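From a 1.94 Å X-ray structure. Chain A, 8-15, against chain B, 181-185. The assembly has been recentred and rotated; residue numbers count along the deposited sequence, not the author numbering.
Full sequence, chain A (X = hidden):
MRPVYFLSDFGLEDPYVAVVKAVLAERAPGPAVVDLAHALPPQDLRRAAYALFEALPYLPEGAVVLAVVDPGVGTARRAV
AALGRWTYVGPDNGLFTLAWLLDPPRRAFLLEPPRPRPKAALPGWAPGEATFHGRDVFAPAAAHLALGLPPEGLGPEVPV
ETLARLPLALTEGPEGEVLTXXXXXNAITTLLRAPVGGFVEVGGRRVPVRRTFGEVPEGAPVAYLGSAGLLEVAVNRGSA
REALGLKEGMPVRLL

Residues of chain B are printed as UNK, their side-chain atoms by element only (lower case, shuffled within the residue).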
ATOM      1  N   SER A   8      -4.224   6.936   6.446  1.00 20.47           N
ATOM      2  CA  SER A   8      -5.518   6.474   6.940  1.00 18.55           C
ATOM      3  C   SER A   8      -5.411   5.044   7.461  1.00 19.55           C
ATOM      4  O   SER A   8      -4.355   4.405   7.369  1.00 18.57           O
ATOM      5  CB  SER A   8      -6.577   6.514   5.831  1.00 19.51           C
ATOM      6  OG  SER A   8      -6.530   5.334   5.041  1.00 18.59           O
ATOM      7  N   ASP A   9      -6.523   4.545   7.988  1.00 16.58           N
ATOM      8  CA  ASP A   9      -6.585   3.186   8.507  1.00 17.50           C
ATOM      9  C   ASP A   9      -7.634   2.371   7.757  1.00 18.65           C
ATOM     10  O   ASP A   9      -8.054   1.316   8.223  1.00 21.12           O
ATOM     11  CB  ASP A   9      -6.921   3.225  10.003  1.00 18.59           C
ATOM     12  CG  ASP A   9      -8.280   3.845  10.289  1.00 21.15           C
ATOM     13  OD1 ASP A   9      -8.833   4.564   9.422  1.00 23.37           O
ATOM     14  OD2 ASP A   9      -8.794   3.613  11.400  1.00 23.57           O
ATOM     15  N   PHE A  10      -8.049   2.860   6.591  1.00 18.72           N
ATOM     16  CA  PHE A  10      -9.066   2.184   5.791  1.00 18.37           C
ATOM     17  C   PHE A  10      -8.550   0.964   5.043  1.00 19.78           C
ATOM     18  O   PHE A  10      -9.313   0.045   4.756  1.00 18.88           O
ATOM     19  CB  PHE A  10      -9.669   3.159   4.772  1.00 20.92           C
ATOM     20  CG  PHE A  10     -10.529   4.228   5.382  1.00 25.31           C
ATOM     21  CD1 PHE A  10     -11.865   3.978   5.680  1.00 27.47           C
ATOM     22  CD2 PHE A  10     -10.003   5.485   5.663  1.00 27.28           C
ATOM     23  CE1 PHE A  10     -12.670   4.967   6.252  1.00 28.66           C
ATOM     24  CE2 PHE A  10     -10.798   6.485   6.236  1.00 28.36           C
ATOM     25  CZ  PHE A  10     -12.132   6.225   6.530  1.00 26.85           C
ATOM     26  N   GLY A  11      -7.259   0.964   4.727  1.00 18.68           N
ATOM     27  CA  GLY A  11      -6.670  -0.133   3.974  1.00 19.76           C
ATOM     28  C   GLY A  11      -6.605   0.310   2.526  1.00 19.50           C
ATOM     29  O   GLY A  11      -7.493   1.020   2.062  1.00 18.83           O
ATOM     30  N   LEU A  12      -5.571  -0.096   1.796  1.00 22.68           N
ATOM     31  CA  LEU A  12      -5.442   0.309   0.395  1.00 22.32           C
ATOM     32  C   LEU A  12      -6.615  -0.102  -0.487  1.00 24.46           C
ATOM     33  O   LEU A  12      -6.941   0.592  -1.453  1.00 24.25           O
ATOM     34  CB  LEU A  12      -4.149  -0.245  -0.213  1.00 26.03           C
ATOM     35  CG  LEU A  12      -2.897   0.626  -0.091  1.00 28.19           C
ATOM     36  CD1 LEU A  12      -1.699  -0.117  -0.663  1.00 29.19           C
ATOM     37  CD2 LEU A  12      -3.114   1.944  -0.835  1.00 25.50           C
ATOM     38  N   GLU A  13      -7.258  -1.215  -0.144  1.00 23.67           N
ATOM     39  CA  GLU A  13      -8.369  -1.734  -0.933  1.00 24.81           C
ATOM     40  C   GLU A  13      -9.714  -1.056  -0.698  1.00 24.89           C
ATOM     41  O   GLU A  13     -10.697  -1.364  -1.379  1.00 23.97           O
ATOM     42  CB  GLU A  13      -8.517  -3.237  -0.695  1.00 26.56           C
ATOM     43  CG  GLU A  13      -7.253  -4.039  -0.939  1.00 29.37           C
ATOM     44  CD  GLU A  13      -7.417  -5.501  -0.552  1.00 32.57           C
ATOM     45  OE1 GLU A  13      -8.003  -5.766   0.518  1.00 34.75           O
ATOM     46  OE2 GLU A  13      -6.956  -6.386  -1.304  1.00 34.95           O
ATOM     47  N   ASP A  14      -9.779  -0.140   0.261  1.00 23.56           N
ATOM     48  CA  ASP A  14     -11.046   0.529   0.511  1.00 21.40           C
ATOM     49  C   ASP A  14     -11.263   1.579  -0.564  1.00 20.18           C
ATOM     50  O   ASP A  14     -10.362   2.370  -0.865  1.00 19.08           O
ATOM     51  CB  ASP A  14     -11.064   1.176   1.894  1.00 24.77           C
ATOM     52  CG  ASP A  14     -12.459   1.592   2.320  1.00 25.80           C
ATOM     53  OD1 ASP A  14     -12.987   2.581   1.777  1.00 25.77           O
ATOM     54  OD2 ASP A  14     -13.040   0.908   3.185  1.00 31.25           O
ATOM     55  N   PRO A  15     -12.456   1.588  -1.179  1.00 18.69           N
ATOM     56  CA  PRO A  15     -12.729   2.577  -2.224  1.00 20.37           C
ATOM     57  C   PRO A  15     -12.616   4.030  -1.753  1.00 21.47           C
ATOM     58  O   PRO A  15     -12.441   4.930  -2.569  1.00 22.58           O
ATOM     59  CB  PRO A  15     -14.140   2.207  -2.706  1.00 21.20           C
ATOM     60  CG  PRO A  15     -14.745   1.460  -1.550  1.00 19.81           C
ATOM     61  CD  PRO A  15     -13.576   0.639  -1.041  1.00 20.94           C
TER
ATOM     62  N   UNK B 181     -17.620  -6.904   3.045  1.00 19.40           N
ATOM     63  CA  UNK B 181     -17.336  -6.187   4.286  1.00 19.96           C
ATOM     64  C   UNK B 181     -16.171  -5.225   4.062  1.00 20.41           C
ATOM     65  O   UNK B 181     -15.438  -5.359   3.082  1.00 20.61           O
ATOM     66  c   UNK B 181     -17.930  -8.215   5.742  1.00 21.73           C
ATOM     67  c   UNK B 181     -18.795 -10.466   5.445  1.00 23.64           C
ATOM     68  c   UNK B 181     -17.880  -9.458   5.114  1.00 23.63           C
ATOM     69  c   UNK B 181     -16.916  -7.147   5.413  1.00 20.74           C
ATOM     70  c   UNK B 181     -19.830  -8.990   7.040  1.00 22.91           C
ATOM     71  c   UNK B 181     -18.909  -7.990   6.703  1.00 21.57           C
ATOM     72  c   UNK B 181     -19.768 -10.230   6.408  1.00 23.59           C
ATOM     73  N   UNK B 182     -16.007  -4.252   4.958  1.00 18.94           N
ATOM     74  CA  UNK B 182     -14.866  -3.351   4.852  1.00 20.79           C
ATOM     75  C   UNK B 182     -13.883  -3.764   5.946  1.00 20.62           C
ATOM     76  O   UNK B 182     -14.165  -4.676   6.727  1.00 21.09           O
ATOM     77  c   UNK B 182     -15.787  -1.468   6.339  1.00 22.59           C
ATOM     78  o   UNK B 182     -15.643  -2.240   7.310  1.00 22.90           O
ATOM     79  o   UNK B 182     -16.323  -0.343   6.449  1.00 24.18           O
ATOM     80  c   UNK B 182     -15.282  -1.866   4.958  1.00 22.15           C
ATOM     81  N   UNK B 183     -12.731  -3.113   6.003  1.00 20.52           N
ATOM     82  CA  UNK B 183     -11.705  -3.468   6.977  1.00 21.67           C
ATOM     83  C   UNK B 183     -12.147  -3.387   8.434  1.00 23.30           C
ATOM     84  O   UNK B 183     -11.592  -4.066   9.294  1.00 23.92           O
ATOM     85  n   UNK B 183      -6.776  -2.775   7.546  1.00 25.88           N
ATOM     86  c   UNK B 183      -8.037  -2.239   7.060  1.00 24.20           C
ATOM     87  c   UNK B 183      -5.919  -2.083   8.284  1.00 26.06           C
ATOM     88  c   UNK B 183      -9.222  -3.093   7.463  1.00 22.87           C
ATOM     89  n   UNK B 183      -6.201  -0.829   8.614  1.00 25.78           N
ATOM     90  n   UNK B 183      -4.784  -2.640   8.683  1.00 22.92           N
ATOM     91  c   UNK B 183     -10.476  -2.586   6.765  1.00 22.10           C
ATOM     92  N   UNK B 184     -13.145  -2.558   8.710  1.00 22.80           N
ATOM     93  CA  UNK B 184     -13.637  -2.389  10.072  1.00 22.78           C
ATOM     94  C   UNK B 184     -14.673  -3.434  10.456  1.00 23.46           C
ATOM     95  O   UNK B 184     -15.104  -3.498  11.608  1.00 22.78           O
ATOM     96  c   UNK B 184     -14.228  -0.991  10.219  1.00 24.31           C
ATOM     97  c   UNK B 184     -13.635   0.922   8.702  1.00 27.68           C
ATOM     98  c   UNK B 184     -12.066   0.279  10.389  1.00 30.19           C
ATOM     99  c   UNK B 184     -12.756   1.912   8.261  1.00 31.20           C
ATOM    100  c   UNK B 184     -11.179   1.268   9.952  1.00 29.84           C
ATOM    101  c   UNK B 184     -13.298   0.099   9.766  1.00 27.31           C
ATOM    102  c   UNK B 184     -11.526   2.082   8.889  1.00 28.40           C
ATOM    103  N   UNK B 185     -15.069  -4.257   9.491  1.00 21.60           N
ATOM    104  CA  UNK B 185     -16.054  -5.282   9.779  1.00 22.62           C
ATOM    105  C   UNK B 185     -17.464  -4.820   9.477  1.00 21.66           C
ATOM    106  O   UNK B 185     -18.426  -5.554   9.718  1.00 22.79           O
TER

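Position 181 carries seven side-chain carbons, one leading into a six-membered ring, with no heteroatom. The ring points out of reach of the chain A stretch, and nothing there touches it. One carbon and an all-carbon six-membered ring make Phe B181, a residue that leads into the contact without joining it.

Position 182 has four side-chain atoms: two carbons, the second carrying two oxygens. Its CB points toward chain A and lies 4.0 Å from OD2 of Asp A14, the closest approach of that pair. The short carboxylate is that of Asp B182. With chi1 at 68° (p), it folds back on its own chain, where OD2 accepts a weak hydrogen bond from the backbone N of position 184 at 2.9 Å. A type I turn starts here, closed by a bond from N of position 185 to O of Asp B182 at 2.9 Å.

Position 183 shows three carbons in a row, a nitrogen, then a carbon bearing two more nitrogens: a guanidinium at the end of a long, unbranched arm. The third carbon runs close to O of Phe A10 and CA of Gly A11, and one terminal nitrogen reaches O of Asp A9. This is Arg B183. Its first three chi angles are all t, so the arm is extended and passes along the loop. CD lies 3.5 Å from O of Phe A10 and 4.0 Å from CA of Gly A11. At the tip, NH1 donates a hydrogen bond to O of Asp A9 at 2.9 Å, the oxygen lying near the guanidinium plane.

Position 184 again has one carbon and a six-carbon ring, but this ring reaches chain A, its carbons lying against the ring of Phe A10 and O of Asp A9: Phe B184. Its CA-to-CB bond runs sideways, yet the ring end comes nearer, with CE2 3.4 Å from CD1 of Phe A10 and CE1 3.6 Å from O of Asp A9.

Position 185 has no side-chain atoms and is Gly B185. Its phi of 93° would jam a CB against the preceding carbonyl, so the backbone itself calls for glycine.

The contact works by presenting two neighbouring side chains from one turn to a loop. Phe B184 directs its edge toward the face of Phe A10 in an offset edge-to-face pair, centroids 5.4 Å apart and planes at 75°, while Arg B183 reads a backbone carbonyl. Gly A11 suits the passing arm: an ideal CB there would sit a tight 3.1 Å from CD of Arg B183, and its backbone angles independently call for glycine. The rule is economical: two neighbouring residues of a turn both reach the loop, an aromatic pair supplies packing, and one hydrogen bond ties the arm to this loop, its nitrogens being bonded elsewhere in the structure as well.

Chain B (181-185) FDRFG
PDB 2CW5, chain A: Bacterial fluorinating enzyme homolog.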